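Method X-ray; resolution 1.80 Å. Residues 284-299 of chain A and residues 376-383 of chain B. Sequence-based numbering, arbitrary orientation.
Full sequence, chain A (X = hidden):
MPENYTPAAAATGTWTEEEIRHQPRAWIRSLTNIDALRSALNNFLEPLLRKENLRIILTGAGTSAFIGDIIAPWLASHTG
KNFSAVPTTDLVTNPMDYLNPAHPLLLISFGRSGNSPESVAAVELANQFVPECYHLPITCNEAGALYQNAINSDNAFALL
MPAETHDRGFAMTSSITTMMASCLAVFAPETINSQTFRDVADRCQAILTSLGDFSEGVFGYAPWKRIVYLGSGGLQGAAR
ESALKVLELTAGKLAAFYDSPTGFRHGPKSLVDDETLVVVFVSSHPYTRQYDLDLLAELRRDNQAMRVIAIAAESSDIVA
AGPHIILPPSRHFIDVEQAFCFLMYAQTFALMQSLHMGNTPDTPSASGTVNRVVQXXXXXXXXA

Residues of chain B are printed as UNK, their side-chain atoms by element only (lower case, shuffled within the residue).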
# COMPACT_ATOMS: atom_id res chain seq x y z
N SER A 284 12.15 -3.51 16.61
CA SER A 284 13.34 -3.43 17.47
C SER A 284 13.79 -1.99 17.70
O SER A 284 14.72 -1.73 18.48
CB SER A 284 14.48 -4.22 16.83
OG SER A 284 14.84 -3.65 15.59
N HIS A 285 13.16 -1.06 17.01
CA HIS A 285 13.50 0.33 17.15
C HIS A 285 12.84 0.85 18.42
O HIS A 285 11.64 0.68 18.62
CB HIS A 285 13.10 1.17 15.93
CG HIS A 285 13.69 2.55 15.93
ND1 HIS A 285 13.24 3.54 16.78
CD2 HIS A 285 14.69 3.09 15.20
CE1 HIS A 285 13.95 4.65 16.57
NE2 HIS A 285 14.82 4.40 15.61
N PRO A 286 13.64 1.46 19.31
CA PRO A 286 13.11 1.83 20.64
C PRO A 286 11.99 2.90 20.61
O PRO A 286 11.12 2.91 21.49
CB PRO A 286 14.36 2.33 21.36
CG PRO A 286 15.26 2.80 20.26
CD PRO A 286 15.05 1.83 19.14
N TYR A 287 11.97 3.77 19.62
CA TYR A 287 10.84 4.69 19.45
C TYR A 287 9.60 3.97 18.89
O TYR A 287 8.51 3.95 19.52
CB TYR A 287 11.26 5.85 18.54
CG TYR A 287 10.12 6.78 18.27
CD1 TYR A 287 9.70 7.69 19.24
CD2 TYR A 287 9.45 6.73 17.06
CE1 TYR A 287 8.63 8.54 18.99
CE2 TYR A 287 8.40 7.57 16.80
CZ TYR A 287 7.98 8.47 17.75
OH TYR A 287 6.93 9.27 17.46
N THR A 288 9.80 3.36 17.73
CA THR A 288 8.75 2.69 16.95
C THR A 288 8.01 1.65 17.77
O THR A 288 6.79 1.61 17.77
CB THR A 288 9.33 2.03 15.70
OG1 THR A 288 10.13 2.98 14.96
CG2 THR A 288 8.22 1.43 14.81
N ARG A 289 8.76 0.82 18.50
CA ARG A 289 8.14 -0.29 19.23
C ARG A 289 7.16 0.12 20.32
O ARG A 289 6.27 -0.63 20.64
CB ARG A 289 9.19 -1.22 19.79
CG ARG A 289 9.99 -0.70 20.88
CD ARG A 289 11.21 -1.62 21.12
NE ARG A 289 10.85 -3.04 21.18
CZ ARG A 289 10.42 -3.65 22.28
NH1 ARG A 289 10.31 -2.98 23.42
NH2 ARG A 289 10.12 -4.95 22.24
N GLN A 290 7.30 1.33 20.84
CA GLN A 290 6.33 1.84 21.81
C GLN A 290 4.91 1.82 21.23
O GLN A 290 3.97 1.44 21.90
CB GLN A 290 6.72 3.25 22.21
CG GLN A 290 8.08 3.34 22.84
CD GLN A 290 8.42 4.75 23.12
OE1 GLN A 290 8.78 5.51 22.20
NE2 GLN A 290 8.22 5.16 24.36
N TYR A 291 4.79 2.18 19.95
CA TYR A 291 3.51 2.21 19.29
C TYR A 291 2.99 0.80 19.04
O TYR A 291 1.79 0.54 19.18
CB TYR A 291 3.62 2.99 17.97
CG TYR A 291 3.87 4.48 18.18
CD1 TYR A 291 2.82 5.36 18.34
CD2 TYR A 291 5.16 4.97 18.25
CE1 TYR A 291 3.04 6.71 18.54
CE2 TYR A 291 5.41 6.30 18.47
CZ TYR A 291 4.34 7.17 18.61
OH TYR A 291 4.58 8.50 18.81
N ASP A 292 3.89 -0.09 18.63
CA ASP A 292 3.55 -1.52 18.45
C ASP A 292 3.01 -2.14 19.73
O ASP A 292 2.00 -2.84 19.71
CB ASP A 292 4.74 -2.33 17.98
CG ASP A 292 5.26 -1.88 16.60
OD1 ASP A 292 4.55 -1.16 15.89
OD2 ASP A 292 6.40 -2.25 16.26
N LEU A 293 3.67 -1.85 20.84
CA LEU A 293 3.27 -2.43 22.11
C LEU A 293 1.96 -1.82 22.66
O LEU A 293 1.16 -2.53 23.26
CB LEU A 293 4.41 -2.31 23.11
CG LEU A 293 5.65 -3.17 22.85
CD1 LEU A 293 6.63 -2.94 23.98
CD2 LEU A 293 5.30 -4.66 22.76
N ASP A 294 1.71 -0.53 22.45
CA ASP A 294 0.40 0.06 22.79
C ASP A 294 -0.75 -0.56 22.02
O ASP A 294 -1.80 -0.82 22.59
CB ASP A 294 0.39 1.55 22.50
CG ASP A 294 1.26 2.31 23.43
OD1 ASP A 294 1.63 1.78 24.51
OD2 ASP A 294 1.54 3.47 23.08
N LEU A 295 -0.56 -0.81 20.73
CA LEU A 295 -1.56 -1.51 19.94
C LEU A 295 -1.75 -2.98 20.40
O LEU A 295 -2.88 -3.47 20.53
CB LEU A 295 -1.27 -1.44 18.42
CG LEU A 295 -2.45 -2.26 17.85
CD1 LEU A 295 -3.64 -1.46 17.43
CD2 LEU A 295 -2.07 -3.36 16.88
N LEU A 296 -0.64 -3.68 20.64
CA LEU A 296 -0.71 -5.04 21.18
C LEU A 296 -1.54 -5.07 22.48
O LEU A 296 -2.44 -5.89 22.64
CB LEU A 296 0.68 -5.56 21.47
CG LEU A 296 0.82 -7.00 21.93
CD1 LEU A 296 0.11 -7.93 20.94
CD2 LEU A 296 2.32 -7.32 22.06
N ALA A 297 -1.25 -4.13 23.37
CA ALA A 297 -2.00 -4.02 24.64
C ALA A 297 -3.50 -3.87 24.41
O ALA A 297 -4.33 -4.48 25.10
CB ALA A 297 -1.47 -2.85 25.46
N GLU A 298 -3.85 -3.04 23.44
CA GLU A 298 -5.24 -2.81 23.09
C GLU A 298 -5.90 -4.08 22.54
O GLU A 298 -7.02 -4.42 22.94
CB GLU A 298 -5.32 -1.66 22.07
CG GLU A 298 -6.71 -1.36 21.50
CD GLU A 298 -6.70 -0.14 20.58
OE1 GLU A 298 -5.93 0.82 20.86
OE2 GLU A 298 -7.44 -0.17 19.56
N LEU A 299 -5.22 -4.79 21.64
CA LEU A 299 -5.77 -6.05 21.11
C LEU A 299 -5.91 -7.11 22.20
O LEU A 299 -6.84 -7.90 22.17
CB LEU A 299 -4.89 -6.59 19.97
CG LEU A 299 -4.83 -5.68 18.73
CD1 LEU A 299 -4.13 -6.39 17.58
CD2 LEU A 299 -6.21 -5.17 18.32
N UNK B 376 -7.30 5.61 22.29
CA UNK B 376 -6.60 4.66 21.43
C UNK B 376 -5.10 4.91 21.36
O UNK B 376 -4.33 4.37 22.15
N UNK B 377 -4.68 5.76 20.43
CA UNK B 377 -3.25 6.00 20.21
C UNK B 377 -2.66 6.91 21.28
O UNK B 377 -3.25 7.90 21.68
c UNK B 377 -2.96 6.56 18.79
c UNK B 377 -1.50 6.28 18.39
c UNK B 377 -3.26 8.04 18.69
N UNK B 378 -1.47 6.53 21.73
CA UNK B 378 -0.69 7.32 22.65
C UNK B 378 0.50 7.88 21.86
O UNK B 378 1.24 7.10 21.25
c UNK B 378 -0.81 4.86 25.68
c UNK B 378 -1.29 5.88 24.63
c UNK B 378 -0.15 6.45 23.79
c UNK B 378 0.85 7.24 24.65
N UNK B 379 0.68 9.18 21.88
CA UNK B 379 1.85 9.80 21.24
C UNK B 379 3.04 9.76 22.21
O UNK B 379 2.90 10.13 23.40
c UNK B 379 0.39 11.30 19.80
c UNK B 379 2.81 11.87 20.20
c UNK B 379 1.57 11.24 20.79
c UNK B 379 0.54 10.40 18.55
N UNK B 380 4.18 9.29 21.72
CA UNK B 380 5.41 9.20 22.50
C UNK B 380 6.36 10.22 21.92
O UNK B 380 6.44 10.36 20.71
c UNK B 380 4.99 6.36 24.36
c UNK B 380 5.13 6.73 23.07
c UNK B 380 5.99 7.77 22.43
n UNK B 380 4.04 5.36 24.39
c UNK B 380 3.63 5.12 23.16
n UNK B 380 4.28 5.92 22.34
N UNK B 381 7.05 10.99 22.77
CA UNK B 381 7.96 11.99 22.26
C UNK B 381 9.18 11.36 21.62
O UNK B 381 9.65 10.30 22.08
c UNK B 381 8.23 11.86 24.60
c UNK B 381 7.06 10.94 24.24
c UNK B 381 8.37 12.78 23.52
N UNK B 382 9.68 11.98 20.56
CA UNK B 382 10.94 11.58 19.95
C UNK B 382 12.09 11.87 20.92
O UNK B 382 12.99 11.06 21.05
c UNK B 382 13.83 8.73 15.65
c UNK B 382 12.55 8.57 16.17
c UNK B 382 12.38 11.95 17.88
c UNK B 382 12.66 10.74 17.16
n UNK B 382 14.42 12.10 16.98
c UNK B 382 11.13 12.31 18.62
c UNK B 382 14.55 9.87 15.87
c UNK B 382 13.47 12.75 17.72
c UNK B 382 11.94 9.57 16.92
c UNK B 382 13.95 10.87 16.62
N UNK B 383 12.03 13.01 21.60
CA UNK B 383 12.98 13.29 22.70
C UNK B 383 12.38 12.97 24.04
O UNK B 383 11.43 13.62 24.45
o UNK B 383 13.40 17.53 21.04
n UNK B 383 15.32 17.08 22.17
c UNK B 383 13.36 14.75 22.71
c UNK B 383 13.94 15.24 21.45
c UNK B 383 14.20 16.71 21.53
O HOH W 1 0.59 4.43 20.82
O HOH W 2 2.67 3.42 26.43
O HOH W 3 -6.40 2.12 23.44
O HOH W 4 -3.97 1.89 22.55

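Position 376 of chain B has no side-chain atoms; its CA lies 3.9 Å from Glu298(A) OE1, and the absence of a CB makes it Gly376(B). Water 4 lies 2.5 Å from Gly376(B) O and 2.8 Å from Glu298(A) OE1, bridging the two.

At position 377 there are three carbons, the first carrying the other two, and one of the branches comes within 4.4 Å of Tyr291(A) CD1, near the plane of the ring. A fork of this size with no further atoms is Val377(B).

Position 378 carries four carbons, forked at the first, with one arm two carbons long. Its CB sits 3.5 Å from Asp294(A) OD2, while its backbone N donates to water 1, which donates to the same carboxylate oxygen. The shape identifies Ile378(B).

The same four-carbon fork with one longer arm recurs at position 379, but here CA-to-CB points away from chain A. CA lies 3.9 Å from Tyr291(A) OH, and a methyl of the fork is 4.1 Å from the same oxygen. This is Ile379(B).

Position 380 has one carbon leading to a five-membered ring of three carbons and two nitrogens. Gln290(A) CB packs over one face, 3.7 Å from the ring centroid, and the ring edge is directed at the face of Tyr291(A), with planes at 89°. Such a ring can only be an imidazole: His380(B). Water 2 joins His380(B) NE2, at 3.1 Å, to Asp294(A) OD1, at 2.7 Å.

At position 381 three carbons close a ring onto the backbone N. The CA-to-CB bond points away, and the carbonyl O lies 3.7 Å from Tyr287(A) CE1. The closed ring makes it Pro381(B).

Position 382 bears one carbon and then fused five- and six-membered rings holding eight carbons and one nitrogen. The six-membered ring presents an edge to the face of Tyr287(A), one of its carbons 3.6 Å from Tyr287(A) CG. The indole is Trp382(B), and that carbon is CE3.

Position 383 has three carbons, the third carrying one oxygen and one nitrogen, and touches nothing on the chain A stretch: Gln383(B).

The contact lays an extended segment along a helix, whose residues 290, 291, 294 and 298, together with Tyr287(A) near its start, recur at the spacing of helical turns and so reach the same partner. A direct hydrogen bond lies at the middle of the contact: His380(B) N donates to Tyr291(A) OH at 3.0 Å, nearly linearly, and that hydroxyl donates onward to Tyr287(A) OH at 2.8 Å. Around it, aromatic edges meet tyrosine faces, while waters bridge the acidic side chains to chain B.

Chain B 376-383: GVIIHPWQ
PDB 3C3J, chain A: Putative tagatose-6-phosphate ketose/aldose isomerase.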